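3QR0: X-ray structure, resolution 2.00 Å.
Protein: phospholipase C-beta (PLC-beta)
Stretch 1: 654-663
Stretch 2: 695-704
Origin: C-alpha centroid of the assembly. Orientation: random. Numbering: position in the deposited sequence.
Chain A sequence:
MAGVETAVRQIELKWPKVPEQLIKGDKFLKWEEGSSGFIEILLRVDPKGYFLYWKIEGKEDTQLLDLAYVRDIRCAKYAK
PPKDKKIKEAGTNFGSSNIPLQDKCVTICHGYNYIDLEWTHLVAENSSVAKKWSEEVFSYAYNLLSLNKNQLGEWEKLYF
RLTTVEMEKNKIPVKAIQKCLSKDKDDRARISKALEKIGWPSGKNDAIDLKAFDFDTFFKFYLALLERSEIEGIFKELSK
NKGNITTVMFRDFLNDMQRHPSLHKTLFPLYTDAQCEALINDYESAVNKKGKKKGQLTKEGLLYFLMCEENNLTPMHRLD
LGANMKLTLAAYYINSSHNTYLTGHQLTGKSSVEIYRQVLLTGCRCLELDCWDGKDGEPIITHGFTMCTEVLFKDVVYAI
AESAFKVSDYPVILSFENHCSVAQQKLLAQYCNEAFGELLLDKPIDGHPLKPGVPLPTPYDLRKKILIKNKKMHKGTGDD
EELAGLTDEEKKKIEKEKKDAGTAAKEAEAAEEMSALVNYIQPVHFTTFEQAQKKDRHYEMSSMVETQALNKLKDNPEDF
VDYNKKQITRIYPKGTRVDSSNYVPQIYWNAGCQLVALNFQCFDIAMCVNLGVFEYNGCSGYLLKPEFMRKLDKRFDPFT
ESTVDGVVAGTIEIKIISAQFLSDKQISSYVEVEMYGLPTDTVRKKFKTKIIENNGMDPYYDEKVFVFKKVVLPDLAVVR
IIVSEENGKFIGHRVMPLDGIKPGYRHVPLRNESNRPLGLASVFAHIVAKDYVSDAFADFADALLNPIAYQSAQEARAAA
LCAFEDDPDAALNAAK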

# COMPACT_ATOMS: atom_id res chain seq x y z
N ILE A 654 -15.14 13.06 -11.39
CA ILE A 654 -14.31 12.02 -11.99
C ILE A 654 -15.02 11.50 -13.23
O ILE A 654 -16.10 10.92 -13.14
CB ILE A 654 -14.06 10.84 -11.02
CG1 ILE A 654 -13.50 11.33 -9.68
CG2 ILE A 654 -13.12 9.82 -11.66
CD1 ILE A 654 -12.11 11.91 -9.74
N LYS A 655 -14.43 11.75 -14.40
CA LYS A 655 -14.92 11.21 -15.65
C LYS A 655 -14.03 10.04 -16.06
O LYS A 655 -12.84 10.22 -16.30
CB LYS A 655 -14.90 12.29 -16.74
CG LYS A 655 -15.48 11.84 -18.07
CD LYS A 655 -15.30 12.90 -19.14
CE LYS A 655 -15.81 12.41 -20.49
NZ LYS A 655 -17.24 11.97 -20.43
N ILE A 656 -14.61 8.84 -16.11
CA ILE A 656 -13.89 7.65 -16.56
C ILE A 656 -13.98 7.59 -18.09
O ILE A 656 -15.06 7.42 -18.65
CB ILE A 656 -14.48 6.35 -15.95
CG1 ILE A 656 -14.45 6.41 -14.42
CG2 ILE A 656 -13.73 5.11 -16.45
CD1 ILE A 656 -13.05 6.54 -13.82
N ILE A 657 -12.83 7.71 -18.75
CA ILE A 657 -12.79 7.83 -20.20
C ILE A 657 -12.48 6.49 -20.86
O ILE A 657 -13.24 6.01 -21.71
CB ILE A 657 -11.75 8.89 -20.64
CG1 ILE A 657 -12.16 10.27 -20.13
CG2 ILE A 657 -11.62 8.94 -22.15
CD1 ILE A 657 -11.07 11.31 -20.25
N SER A 658 -11.37 5.87 -20.45
CA SER A 658 -10.94 4.61 -21.04
C SER A 658 -10.03 3.83 -20.10
O SER A 658 -9.71 4.30 -19.01
CB SER A 658 -10.22 4.88 -22.36
OG SER A 658 -9.00 5.57 -22.14
N ALA A 659 -9.65 2.64 -20.52
CA ALA A 659 -8.66 1.84 -19.80
C ALA A 659 -7.75 1.13 -20.79
O ALA A 659 -8.13 0.92 -21.94
CB ALA A 659 -9.35 0.83 -18.89
N GLN A 660 -6.55 0.79 -20.34
CA GLN A 660 -5.57 0.10 -21.16
C GLN A 660 -5.05 -1.15 -20.47
O GLN A 660 -4.80 -1.14 -19.26
CB GLN A 660 -4.38 1.02 -21.47
CG GLN A 660 -4.76 2.31 -22.21
CD GLN A 660 -5.31 3.38 -21.31
OE1 GLN A 660 -4.74 3.68 -20.25
NE2 GLN A 660 -6.44 3.96 -21.70
N PHE A 661 -4.91 -2.22 -21.24
CA PHE A 661 -4.23 -3.44 -20.81
C PHE A 661 -4.79 -4.01 -19.52
O PHE A 661 -4.04 -4.35 -18.61
CB PHE A 661 -2.73 -3.18 -20.66
CG PHE A 661 -2.08 -2.67 -21.90
CD1 PHE A 661 -1.97 -3.47 -23.02
CD2 PHE A 661 -1.57 -1.38 -21.95
CE1 PHE A 661 -1.37 -3.00 -24.18
CE2 PHE A 661 -0.96 -0.91 -23.10
CZ PHE A 661 -0.86 -1.72 -24.22
N LEU A 662 -6.11 -4.10 -19.45
CA LEU A 662 -6.75 -4.68 -18.27
C LEU A 662 -6.49 -6.17 -18.15
O LEU A 662 -6.45 -6.70 -17.04
CB LEU A 662 -8.26 -4.43 -18.30
CG LEU A 662 -8.70 -2.98 -18.12
CD1 LEU A 662 -10.22 -2.93 -18.08
CD2 LEU A 662 -8.10 -2.35 -16.86
N SER A 663 -6.29 -6.85 -19.28
CA SER A 663 -6.16 -8.30 -19.27
C SER A 663 -5.47 -8.86 -20.52
O SER A 663 -5.46 -8.22 -21.57
CB SER A 663 -7.55 -8.94 -19.13
OG SER A 663 -7.47 -10.35 -19.21
N ASN A 695 -13.19 -6.69 -24.64
CA ASN A 695 -12.03 -5.84 -24.88
C ASN A 695 -11.25 -5.68 -23.59
O ASN A 695 -11.66 -4.95 -22.69
CB ASN A 695 -12.45 -4.48 -25.44
CG ASN A 695 -11.28 -3.66 -25.96
OD1 ASN A 695 -10.11 -4.00 -25.76
ND2 ASN A 695 -11.59 -2.55 -26.63
N GLY A 696 -10.13 -6.39 -23.49
CA GLY A 696 -9.23 -6.28 -22.35
C GLY A 696 -8.04 -5.38 -22.63
O GLY A 696 -7.22 -5.16 -21.73
N MET A 697 -7.94 -4.87 -23.86
CA MET A 697 -6.75 -4.14 -24.30
C MET A 697 -6.95 -2.62 -24.29
O MET A 697 -6.09 -1.89 -23.80
CB MET A 697 -6.34 -4.61 -25.71
CG MET A 697 -5.03 -4.03 -26.23
SD MET A 697 -4.44 -4.87 -27.73
CE MET A 697 -3.71 -6.35 -27.01
N ASP A 698 -8.06 -2.15 -24.84
CA ASP A 698 -8.32 -0.72 -24.89
C ASP A 698 -9.81 -0.35 -24.87
O ASP A 698 -10.30 0.32 -25.77
CB ASP A 698 -7.61 -0.09 -26.11
CG ASP A 698 -8.07 -0.67 -27.45
OD1 ASP A 698 -8.88 -1.62 -27.47
OD2 ASP A 698 -7.61 -0.16 -28.49
N PRO A 699 -10.54 -0.77 -23.82
CA PRO A 699 -11.96 -0.43 -23.71
C PRO A 699 -12.17 1.08 -23.61
O PRO A 699 -11.42 1.75 -22.90
CB PRO A 699 -12.40 -1.12 -22.42
CG PRO A 699 -11.14 -1.29 -21.62
CD PRO A 699 -10.08 -1.55 -22.65
N TYR A 700 -13.17 1.61 -24.31
CA TYR A 700 -13.44 3.05 -24.33
C TYR A 700 -14.81 3.33 -23.71
O TYR A 700 -15.83 3.21 -24.38
CB TYR A 700 -13.33 3.58 -25.77
CG TYR A 700 -13.57 5.07 -25.96
CD1 TYR A 700 -13.07 6.01 -25.06
CD2 TYR A 700 -14.25 5.55 -27.08
CE1 TYR A 700 -13.28 7.38 -25.24
CE2 TYR A 700 -14.46 6.92 -27.28
CZ TYR A 700 -13.96 7.82 -26.35
OH TYR A 700 -14.16 9.17 -26.53
N TYR A 701 -14.83 3.68 -22.43
CA TYR A 701 -16.09 3.84 -21.69
C TYR A 701 -16.79 5.14 -22.06
O TYR A 701 -18.01 5.15 -22.26
CB TYR A 701 -15.85 3.80 -20.17
CG TYR A 701 -15.05 2.60 -19.71
CD1 TYR A 701 -15.65 1.35 -19.56
CD2 TYR A 701 -13.70 2.71 -19.45
CE1 TYR A 701 -14.91 0.24 -19.14
CE2 TYR A 701 -12.95 1.62 -19.03
CZ TYR A 701 -13.56 0.39 -18.88
OH TYR A 701 -12.80 -0.68 -18.47
N ASP A 702 -16.02 6.22 -22.15
CA ASP A 702 -16.56 7.55 -22.44
C ASP A 702 -17.80 7.81 -21.59
O ASP A 702 -18.89 8.11 -22.11
CB ASP A 702 -16.88 7.67 -23.94
CG ASP A 702 -17.25 9.08 -24.35
OD1 ASP A 702 -16.75 10.04 -23.72
OD2 ASP A 702 -18.03 9.23 -25.30
N GLU A 703 -17.64 7.68 -20.28
CA GLU A 703 -18.76 7.76 -19.36
C GLU A 703 -19.03 9.20 -18.96
O GLU A 703 -18.10 9.99 -18.82
CB GLU A 703 -18.48 6.93 -18.11
CG GLU A 703 -19.71 6.67 -17.23
CD GLU A 703 -20.76 5.80 -17.91
OE1 GLU A 703 -20.40 4.92 -18.71
OE2 GLU A 703 -21.96 6.01 -17.63
N LYS A 704 -20.30 9.54 -18.79
CA LYS A 704 -20.69 10.82 -18.24
C LYS A 704 -20.02 10.99 -16.87
O LYS A 704 -19.88 10.03 -16.11
CB LYS A 704 -22.21 10.91 -18.11
CG LYS A 704 -22.74 12.19 -17.44
CD LYS A 704 -22.40 13.44 -18.25
CE LYS A 704 -22.79 14.72 -17.52
NZ LYS A 704 -22.10 15.92 -18.10
O HOH W 1 -17.35 8.76 -15.25

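Residues 654-663 and 695-704 run nearly antiparallel, their end-to-end directions 170° apart, and bury 732 Å² between them. The first stretch carries the end of a strand, through residue 660; the second has no regular secondary structure, yet its backbone follows the strand closely enough to supply most of the polar contacts.

Main-chain hydrogen bonds come from both sides. Glu703 N donates to Ile656 O (3.1 Å) and Asp702 N to Ile657 O (2.8 Å, almost linear), while in the other direction Ala659 N donates to Pro699 O (3.1 Å) and Phe661 N to Met697 O (2.8 Å). Proline has no amide hydrogen, so Pro699 serves here through its carbonyl alone. Past the strand, Gly696 O receives Ser663 N (3.1 Å) and, in a weak, bent bond, Leu662 N (2.7 Å). Glycine suits this turn: an ideal CB would lie only 3.3 Å from Ser663 CB. CA-H...O contacts supplement the pairing, from Asp698 CA to Ala659 O (3.4 Å) and from Gln660 CA to Met697 O (3.3 Å).

At the other end, the Lys655 side chain, extended through chi3 and turned at chi4 (p), brings NZ to Glu703 O in a hydrogen bond (2.7 Å), with a long salt bridge from NZ to Asp702 OD1 (3.8 Å). A water accepts from Ile656 N (2.9 Å) and donates to Lys704 O (3.0 Å), linking the backbones where they have spread apart.

Apolar packing centres on Tyr701, which points toward the strand and is buried. Tyr701 CD2 meets Ile656 CG2 (3.8 Å), and Ala659 CB sits at the ring edge, 3.7 Å from Tyr701 CE2; Ala659 CB also packs against Pro699 CG (3.9 Å). Leu662 CD1 extends this cluster to Pro699 CG (4.0 Å). Separately, Ile657 CG2 packs against Tyr700 CE1 (3.8 Å).

Within the second stretch, Asn695 OD1 accepts from Met697 N (3.0 Å) and Asp698 N (2.9 Å), bracing the turn that presents Gly696 O.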